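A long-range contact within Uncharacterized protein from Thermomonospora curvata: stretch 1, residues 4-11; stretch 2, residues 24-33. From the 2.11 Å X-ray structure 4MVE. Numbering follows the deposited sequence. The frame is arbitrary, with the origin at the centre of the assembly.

Stretch 1 4-11: MDAEQRLA
Stretch 2 (24-33) TVEELYDRLA

Two arginines, one from each stretch, bring their like-charged ends together over a single carboxylate: Arg 9 NH2 lies 3.8 Å from Arg 31 NH2, and Asp 5 OD2 pays for the closeness by bonding to both. Arg 31 NH1 donates a hydrogen bond to Asp 5 OD2 at 2.8 Å, with an N-H...O angle of 148°, and this salt bridge is the direct hydrogen bond between the stretches. Within stretch 1, one helical turn separates Asp 5 from Arg 9, so Asp 5 OD2 also receives weak hydrogen bonds from Arg 9 NE (3.3 Å) and Arg 9 NH2 (3.4 Å). Asp 5 takes chi1 t and chi2 62°, which carries the carboxylate nearer to stretch 2 although its CA-to-CB bond points sideways.

The backbone beneath is simple. Residues 5-11 are helical, with phi/psi near -60°/-45° and hydrogen bonds such as Leu 10 N to Ala 6 O at 2.9 Å. Stretch 2 opens within a second helix, whose axis passes 9.7 Å from the first at an angle of 139° between N-to-C directions, so the two run obliquely antiparallel. The register is set by Ala 6 and Leu 28, whose CA atoms are 5.1 Å apart. A type I turn spans Tyr 29 to Leu 32, with Asp 30 at -60°/-16° and Arg 31 at -98°/-1°; Leu 32 then extends at -86°/154°. The turn brings Arg 31 and Leu 32 to the first helix.

Alanine suits this close approach of the backbones because its side chain is a single methyl: Ala 6 CB comes within 3.6 Å of Leu 28 O and 3.9 Å of Leu 28 CD2. It also lies over one face of the Arg 31 guanidinium, whose edge is left for Asp 5 OD2. Arg 31 reaches this position with chi1 m, chi2 t, chi3 p and chi4 -159°.

Leu 10 and Leu 28 adopt chi1 m, chi2 t, a rotamer well suited to helices; Leu 32 shares it, and the branched ends of all three fill the space beside Ala 6. Leu 10 CD1 packs 3.8 Å from Leu 28 CB and 3.6 Å from Leu 32 CD1, while Leu 10 CD2 meets Val 25 CG1 at 4.3 Å. Leu 28 also serves the charged side: its CD2 sits over one face of the Arg 9 guanidinium, 3.6 Å from Arg 9 CZ, so a methyl covers the flat face, which offers no hydrogen-bond donors, while the N-H groups work in the plane. Arg 9 has chi1 m, with chi2 (-144°) and chi3 (-102°) between wells.

Glu 7, with chi1 m, chi2 p and chi3 -6°, combines both kinds of contact. Its aliphatic Glu 7 CG packs 3.8 Å from Leu 32 CD2, and its carboxylate turns to polar partners: Glu 7 OE1 accepts from Met 4 N at 2.6 Å, while Glu 7 OE2 accepts from a water oxygen at 2.9 Å. That water oxygen accepts from Ala 33 N at 3.2 Å, bridging the stretches.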

# COMPACT_ATOMS: atom_id res chain seq x y z
N MSE A 4 -12.04 -16.34 0.17
CA MSE A 4 -12.22 -16.90 1.51
C MSE A 4 -10.88 -16.99 2.26
O MSE A 4 -10.55 -16.06 3.00
CB MSE A 4 -12.89 -18.28 1.44
N ASP A 5 -10.10 -18.09 2.04
CA ASP A 5 -8.84 -18.44 2.70
C ASP A 5 -7.81 -17.30 2.71
O ASP A 5 -7.39 -16.88 3.79
CB ASP A 5 -8.20 -19.69 2.07
CG ASP A 5 -6.97 -20.20 2.80
OD1 ASP A 5 -7.10 -20.58 3.99
OD2 ASP A 5 -5.87 -20.22 2.19
N ALA A 6 -7.39 -16.84 1.51
CA ALA A 6 -6.39 -15.80 1.34
C ALA A 6 -6.74 -14.53 2.09
O ALA A 6 -5.88 -13.97 2.74
CB ALA A 6 -6.19 -15.50 -0.15
N GLU A 7 -8.01 -14.09 2.02
CA GLU A 7 -8.49 -12.89 2.71
C GLU A 7 -8.36 -13.06 4.23
O GLU A 7 -7.86 -12.16 4.89
CB GLU A 7 -9.96 -12.61 2.33
CG GLU A 7 -10.14 -12.19 0.88
CD GLU A 7 -10.30 -13.32 -0.13
OE1 GLU A 7 -10.16 -14.51 0.25
OE2 GLU A 7 -10.55 -13.01 -1.32
N GLN A 8 -8.78 -14.21 4.76
CA GLN A 8 -8.77 -14.49 6.19
C GLN A 8 -7.35 -14.62 6.71
O GLN A 8 -7.05 -14.05 7.76
CB GLN A 8 -9.59 -15.74 6.52
CG GLN A 8 -11.10 -15.43 6.52
CD GLN A 8 -12.02 -16.61 6.75
OE1 GLN A 8 -13.25 -16.46 6.82
NE2 GLN A 8 -11.48 -17.83 6.87
N ARG A 9 -6.47 -15.34 5.97
CA ARG A 9 -5.06 -15.47 6.32
C ARG A 9 -4.36 -14.10 6.31
O ARG A 9 -3.57 -13.81 7.21
CB ARG A 9 -4.35 -16.42 5.36
CG ARG A 9 -4.49 -17.87 5.70
CD ARG A 9 -3.19 -18.57 5.35
NE ARG A 9 -3.29 -19.31 4.09
CZ ARG A 9 -2.25 -19.73 3.37
NH1 ARG A 9 -1.00 -19.45 3.76
NH2 ARG A 9 -2.44 -20.42 2.25
N LEU A 10 -4.65 -13.26 5.29
CA LEU A 10 -3.97 -11.97 5.21
C LEU A 10 -4.50 -10.99 6.25
O LEU A 10 -3.71 -10.24 6.80
CB LEU A 10 -4.07 -11.35 3.81
CG LEU A 10 -3.13 -11.96 2.74
CD1 LEU A 10 -3.52 -11.44 1.37
CD2 LEU A 10 -1.64 -11.60 3.00
N ALA A 11 -5.80 -11.03 6.56
CA ALA A 11 -6.40 -10.13 7.54
C ALA A 11 -5.74 -10.32 8.92
O ALA A 11 -5.44 -9.34 9.61
CB ALA A 11 -7.91 -10.36 7.61
N THR A 24 5.29 -15.88 0.23
CA THR A 24 4.02 -16.26 0.85
C THR A 24 2.93 -15.16 0.63
O THR A 24 1.76 -15.49 0.39
CB THR A 24 4.23 -16.56 2.34
OG1 THR A 24 5.28 -17.52 2.48
CG2 THR A 24 2.96 -17.05 3.03
N VAL A 25 3.31 -13.87 0.71
CA VAL A 25 2.33 -12.79 0.51
C VAL A 25 1.85 -12.81 -0.95
O VAL A 25 0.65 -12.67 -1.21
CB VAL A 25 2.83 -11.37 0.92
CG1 VAL A 25 1.73 -10.33 0.63
CG2 VAL A 25 3.20 -11.33 2.41
N GLU A 26 2.79 -12.98 -1.89
CA GLU A 26 2.52 -13.02 -3.31
C GLU A 26 1.53 -14.12 -3.64
O GLU A 26 0.61 -13.87 -4.42
CB GLU A 26 3.83 -13.21 -4.09
CG GLU A 26 3.63 -13.39 -5.58
CD GLU A 26 4.83 -12.90 -6.36
OE1 GLU A 26 5.01 -11.66 -6.45
OE2 GLU A 26 5.64 -13.75 -6.79
N GLU A 27 1.70 -15.34 -3.05
CA GLU A 27 0.77 -16.46 -3.28
C GLU A 27 -0.63 -16.06 -2.84
O GLU A 27 -1.61 -16.29 -3.54
CB GLU A 27 1.20 -17.75 -2.53
CG GLU A 27 2.43 -18.45 -3.08
CD GLU A 27 3.23 -19.28 -2.09
OE1 GLU A 27 2.77 -19.49 -0.94
OE2 GLU A 27 4.35 -19.72 -2.46
N LEU A 28 -0.72 -15.40 -1.69
CA LEU A 28 -2.01 -14.99 -1.16
C LEU A 28 -2.60 -13.80 -1.95
O LEU A 28 -3.79 -13.81 -2.27
CB LEU A 28 -1.88 -14.67 0.35
CG LEU A 28 -1.62 -15.92 1.26
CD1 LEU A 28 -1.13 -15.50 2.65
CD2 LEU A 28 -2.87 -16.78 1.42
N TYR A 29 -1.75 -12.83 -2.34
CA TYR A 29 -2.15 -11.68 -3.13
C TYR A 29 -2.78 -12.08 -4.47
O TYR A 29 -3.82 -11.53 -4.84
CB TYR A 29 -0.93 -10.79 -3.35
CG TYR A 29 -1.19 -9.53 -4.15
CD1 TYR A 29 -1.01 -9.50 -5.52
CD2 TYR A 29 -1.52 -8.33 -3.51
CE1 TYR A 29 -1.21 -8.33 -6.26
CE2 TYR A 29 -1.66 -7.14 -4.22
CZ TYR A 29 -1.55 -7.16 -5.60
OH TYR A 29 -1.70 -5.99 -6.30
N ASP A 30 -2.15 -13.02 -5.19
CA ASP A 30 -2.62 -13.47 -6.51
C ASP A 30 -4.05 -14.07 -6.48
O ASP A 30 -4.67 -14.16 -7.52
CB ASP A 30 -1.64 -14.47 -7.13
CG ASP A 30 -0.32 -13.85 -7.58
OD1 ASP A 30 -0.25 -12.59 -7.70
OD2 ASP A 30 0.64 -14.61 -7.83
N ARG A 31 -4.56 -14.42 -5.29
CA ARG A 31 -5.90 -15.00 -5.11
C ARG A 31 -6.92 -13.91 -4.71
O ARG A 31 -8.11 -14.20 -4.59
CB ARG A 31 -5.84 -16.13 -4.07
CG ARG A 31 -5.28 -17.42 -4.67
CD ARG A 31 -4.56 -18.32 -3.69
NE ARG A 31 -5.44 -18.82 -2.64
CZ ARG A 31 -5.02 -19.28 -1.47
NH1 ARG A 31 -5.89 -19.69 -0.55
NH2 ARG A 31 -3.72 -19.31 -1.19
N LEU A 32 -6.46 -12.67 -4.55
CA LEU A 32 -7.32 -11.56 -4.15
C LEU A 32 -8.02 -10.90 -5.31
O LEU A 32 -7.56 -10.92 -6.45
CB LEU A 32 -6.55 -10.50 -3.34
CG LEU A 32 -5.87 -10.96 -2.03
CD1 LEU A 32 -5.10 -9.81 -1.42
CD2 LEU A 32 -6.88 -11.54 -1.01
N ALA A 33 -9.17 -10.32 -4.98
CA ALA A 33 -10.03 -9.62 -5.91
C ALA A 33 -9.54 -8.18 -6.17
O ALA A 33 -9.08 -7.52 -5.24
CB ALA A 33 -11.46 -9.59 -5.37
O HOH W 1 -10.38 -10.20 -2.07